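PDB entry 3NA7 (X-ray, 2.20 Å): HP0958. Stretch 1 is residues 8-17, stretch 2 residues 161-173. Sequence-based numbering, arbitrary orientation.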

# COMPACT_ATOMS: atom_id res chain seq x y z
N LYS A 8 10.41 26.54 -30.30
CA LYS A 8 11.10 25.32 -30.72
C LYS A 8 12.05 24.84 -29.64
O LYS A 8 12.07 23.66 -29.31
CB LYS A 8 11.84 25.53 -32.05
CG LYS A 8 12.56 24.28 -32.58
CD LYS A 8 12.85 24.34 -34.09
CE LYS A 8 13.20 22.92 -34.62
NZ LYS A 8 13.48 22.85 -36.10
N GLN A 9 12.84 25.76 -29.09
CA GLN A 9 13.83 25.43 -28.07
C GLN A 9 13.23 24.82 -26.82
O GLN A 9 13.79 23.88 -26.28
CB GLN A 9 14.68 26.64 -27.72
CG GLN A 9 15.95 26.73 -28.54
CD GLN A 9 16.69 28.03 -28.31
OE1 GLN A 9 16.13 29.12 -28.47
NE2 GLN A 9 17.97 27.93 -27.95
N LEU A 10 12.10 25.37 -26.38
CA LEU A 10 11.37 24.89 -25.21
C LEU A 10 10.66 23.57 -25.47
O LEU A 10 10.52 22.75 -24.55
CB LEU A 10 10.32 25.92 -24.76
CG LEU A 10 10.86 27.26 -24.25
CD1 LEU A 10 9.78 28.03 -23.48
CD2 LEU A 10 12.06 27.03 -23.37
N ILE A 11 10.19 23.37 -26.70
CA ILE A 11 9.60 22.07 -27.08
C ILE A 11 10.65 20.98 -26.98
O ILE A 11 10.39 19.96 -26.35
CB ILE A 11 8.86 22.09 -28.45
CG1 ILE A 11 7.58 22.92 -28.36
CG2 ILE A 11 8.50 20.63 -28.90
CD1 ILE A 11 7.07 23.49 -29.69
N GLU A 12 11.84 21.18 -27.55
CA GLU A 12 12.91 20.19 -27.37
C GLU A 12 13.21 19.93 -25.90
O GLU A 12 13.31 18.78 -25.49
CB GLU A 12 14.22 20.58 -28.06
CG GLU A 12 14.11 21.04 -29.51
CD GLU A 12 15.43 20.93 -30.26
OE1 GLU A 12 15.74 19.82 -30.76
OE2 GLU A 12 16.14 21.95 -30.38
N ILE A 13 13.34 20.98 -25.09
CA ILE A 13 13.68 20.77 -23.68
C ILE A 13 12.57 20.02 -22.94
O ILE A 13 12.85 19.12 -22.17
CB ILE A 13 14.03 22.09 -22.94
CG1 ILE A 13 15.30 22.72 -23.53
CG2 ILE A 13 14.24 21.83 -21.42
CD1 ILE A 13 15.34 24.23 -23.41
N SER A 14 11.31 20.40 -23.19
CA SER A 14 10.16 19.84 -22.49
C SER A 14 9.98 18.37 -22.82
O SER A 14 9.48 17.61 -21.99
CB SER A 14 8.88 20.60 -22.84
OG SER A 14 8.38 20.21 -24.12
N HIS A 15 10.40 17.97 -24.02
CA HIS A 15 10.39 16.55 -24.37
C HIS A 15 11.42 15.73 -23.60
O HIS A 15 11.16 14.57 -23.26
CB HIS A 15 10.48 16.32 -25.89
CG HIS A 15 9.17 16.49 -26.59
ND1 HIS A 15 9.01 17.28 -27.70
CD2 HIS A 15 7.94 15.98 -26.30
CE1 HIS A 15 7.74 17.26 -28.07
NE2 HIS A 15 7.07 16.48 -27.25
N LEU A 16 12.59 16.32 -23.34
CA LEU A 16 13.62 15.65 -22.54
C LEU A 16 13.20 15.58 -21.06
O LEU A 16 13.50 14.60 -20.39
CB LEU A 16 14.97 16.35 -22.67
CG LEU A 16 15.65 16.38 -24.04
CD1 LEU A 16 16.94 17.14 -23.93
CD2 LEU A 16 15.92 14.99 -24.58
N ASP A 17 12.51 16.60 -20.57
CA ASP A 17 11.94 16.52 -19.22
C ASP A 17 10.93 15.38 -19.10
O ASP A 17 10.95 14.64 -18.12
CB ASP A 17 11.31 17.85 -18.80
CG ASP A 17 12.35 18.86 -18.30
OD1 ASP A 17 13.36 18.46 -17.68
OD2 ASP A 17 12.14 20.07 -18.51
N ILE A 161 22.03 10.62 -18.91
CA ILE A 161 22.28 10.97 -20.30
C ILE A 161 21.22 11.96 -20.81
O ILE A 161 21.57 12.94 -21.42
CB ILE A 161 22.39 9.72 -21.23
CG1 ILE A 161 23.69 8.95 -20.96
CG2 ILE A 161 22.30 10.11 -22.73
CD1 ILE A 161 23.56 7.41 -21.19
N ILE A 162 19.94 11.70 -20.56
CA ILE A 162 18.90 12.66 -20.95
C ILE A 162 19.16 14.05 -20.28
O ILE A 162 19.19 15.06 -20.97
CB ILE A 162 17.46 12.15 -20.70
CG1 ILE A 162 17.20 10.84 -21.51
CG2 ILE A 162 16.44 13.19 -21.12
CD1 ILE A 162 16.02 9.97 -20.99
N PHE A 163 19.43 14.07 -18.98
CA PHE A 163 19.71 15.33 -18.29
C PHE A 163 20.93 16.07 -18.88
O PHE A 163 20.87 17.27 -19.11
CB PHE A 163 19.84 15.15 -16.78
CG PHE A 163 19.84 16.45 -16.03
CD1 PHE A 163 18.63 17.09 -15.74
CD2 PHE A 163 21.03 17.05 -15.67
CE1 PHE A 163 18.63 18.31 -15.07
CE2 PHE A 163 21.05 18.28 -15.00
CZ PHE A 163 19.85 18.91 -14.70
N LYS A 164 22.02 15.35 -19.12
CA LYS A 164 23.20 15.91 -19.79
C LYS A 164 22.83 16.60 -21.12
O LYS A 164 23.34 17.69 -21.41
CB LYS A 164 24.25 14.81 -19.98
CG LYS A 164 25.42 15.15 -20.89
CD LYS A 164 26.57 15.84 -20.17
CE LYS A 164 27.74 16.06 -21.12
NZ LYS A 164 28.31 17.42 -20.93
N LYS A 165 21.92 15.99 -21.89
CA LYS A 165 21.39 16.59 -23.14
C LYS A 165 20.61 17.85 -22.85
O LYS A 165 20.70 18.82 -23.60
CB LYS A 165 20.46 15.61 -23.89
CG LYS A 165 21.16 14.61 -24.84
CD LYS A 165 20.17 13.59 -25.45
CE LYS A 165 19.32 14.16 -26.61
NZ LYS A 165 18.30 13.18 -27.12
N LYS A 166 19.82 17.82 -21.78
CA LYS A 166 19.06 18.98 -21.34
C LYS A 166 20.00 20.15 -21.02
O LYS A 166 19.74 21.29 -21.44
CB LYS A 166 18.16 18.65 -20.15
CG LYS A 166 17.22 19.80 -19.75
CD LYS A 166 16.58 19.60 -18.37
CE LYS A 166 15.86 20.88 -17.97
NZ LYS A 166 14.85 20.68 -16.92
N GLU A 167 21.09 19.86 -20.30
CA GLU A 167 22.08 20.88 -19.95
C GLU A 167 22.54 21.58 -21.23
O GLU A 167 22.48 22.81 -21.32
CB GLU A 167 23.28 20.27 -19.22
CG GLU A 167 22.98 19.71 -17.83
CD GLU A 167 24.19 19.09 -17.15
OE1 GLU A 167 24.90 18.27 -17.78
OE2 GLU A 167 24.44 19.42 -15.98
N ASP A 168 22.98 20.77 -22.21
CA ASP A 168 23.45 21.27 -23.50
C ASP A 168 22.42 22.14 -24.18
O ASP A 168 22.75 23.25 -24.61
CB ASP A 168 23.86 20.11 -24.42
CG ASP A 168 25.09 19.37 -23.92
OD1 ASP A 168 25.87 19.95 -23.13
OD2 ASP A 168 25.29 18.19 -24.33
N LEU A 169 21.17 21.68 -24.24
CA LEU A 169 20.08 22.51 -24.80
C LEU A 169 19.78 23.81 -24.01
O LEU A 169 19.55 24.86 -24.60
CB LEU A 169 18.79 21.70 -24.99
CG LEU A 169 18.55 20.72 -26.17
CD1 LEU A 169 19.66 19.65 -26.40
CD2 LEU A 169 17.18 20.04 -26.01
N VAL A 170 19.79 23.73 -22.68
CA VAL A 170 19.43 24.88 -21.83
C VAL A 170 20.48 25.98 -21.97
O VAL A 170 20.16 27.15 -22.01
CB VAL A 170 19.30 24.49 -20.34
CG1 VAL A 170 19.28 25.75 -19.47
CG2 VAL A 170 18.04 23.65 -20.08
N GLU A 171 21.72 25.56 -22.08
CA GLU A 171 22.87 26.41 -22.20
C GLU A 171 22.77 27.28 -23.45
O GLU A 171 23.29 28.40 -23.45
CB GLU A 171 24.15 25.55 -22.21
CG GLU A 171 25.44 26.32 -21.97
CD GLU A 171 26.13 26.73 -23.26
OE1 GLU A 171 26.56 25.82 -24.00
OE2 GLU A 171 26.27 27.95 -23.53
N LYS A 172 22.09 26.77 -24.48
CA LYS A 172 21.88 27.51 -25.73
C LYS A 172 20.58 28.32 -25.72
O LYS A 172 20.26 28.94 -26.72
CB LYS A 172 21.81 26.56 -26.94
CG LYS A 172 22.97 25.62 -27.18
CD LYS A 172 22.66 24.80 -28.43
CE LYS A 172 23.20 23.36 -28.37
NZ LYS A 172 24.70 23.27 -28.49
N THR A 173 19.83 28.31 -24.62
CA THR A 173 18.51 28.97 -24.57
C THR A 173 18.58 30.31 -23.83
O THR A 173 19.17 30.40 -22.76
CB THR A 173 17.43 28.08 -23.89
OG1 THR A 173 17.48 26.76 -24.43
CG2 THR A 173 16.07 28.64 -24.10

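Two antiparallel helical segments, far apart in sequence, pack through an apolar seam centred on Leu16, Ile13 and Leu169, with a salt bridge and a weak hydrogen bond towards its two ends. The axes of helix 8-17 and helix 161-171 approach to 9.6 Å, and their N-to-C directions differ by 162°, so residue numbers rise along one helix as they fall along the other: Gln9 lies beside Thr173, Ile13 beside Lys166 and Leu16 beside Ile162. The contact buries 606 Å² in total, and Leu16 contributes the largest share. Its side chain fits as a knob into the hole formed by Ile162, Lys165, Lys166 and Leu169. Leu16 CD1 reaches Leu169 CD2 at 3.6 Å and Lys165 CB at 3.8 Å, while Leu16 CB lies 3.8 Å from Ile162 CG2. One turn earlier, Ile13 continues the seam: its CG1 packs 3.9 Å from Leu169 CB, and its CD1 sits 4.3 Å from Val170 CG2. Lys166 serves both kinds of chemistry. Its extended side chain, with all four chi angles t, lays CE 3.9 Å from Ile13 CG2 and carries the charged NZ on to Asp17, where Lys166 NZ donates to Asp17 OD1 at 2.8 Å and more weakly to Asp17 OD2 at 3.2 Å. The salt bridge thus pairs opposite charges between two buried residues; Asp17 OD2 is also hydrogen-bonded elsewhere in the structure. At the other end of the contact, Gln9 NE2 donates to the backbone Lys172 O at 2.8 Å, a weak bond because the angle at the hydrogen is only 128°. Thr173 OG1 turns back to Leu169 O at 2.8 Å, satisfying its hydroxyl within its own stretch while OG1 also lies 3.5 Å from Ile13 CD1.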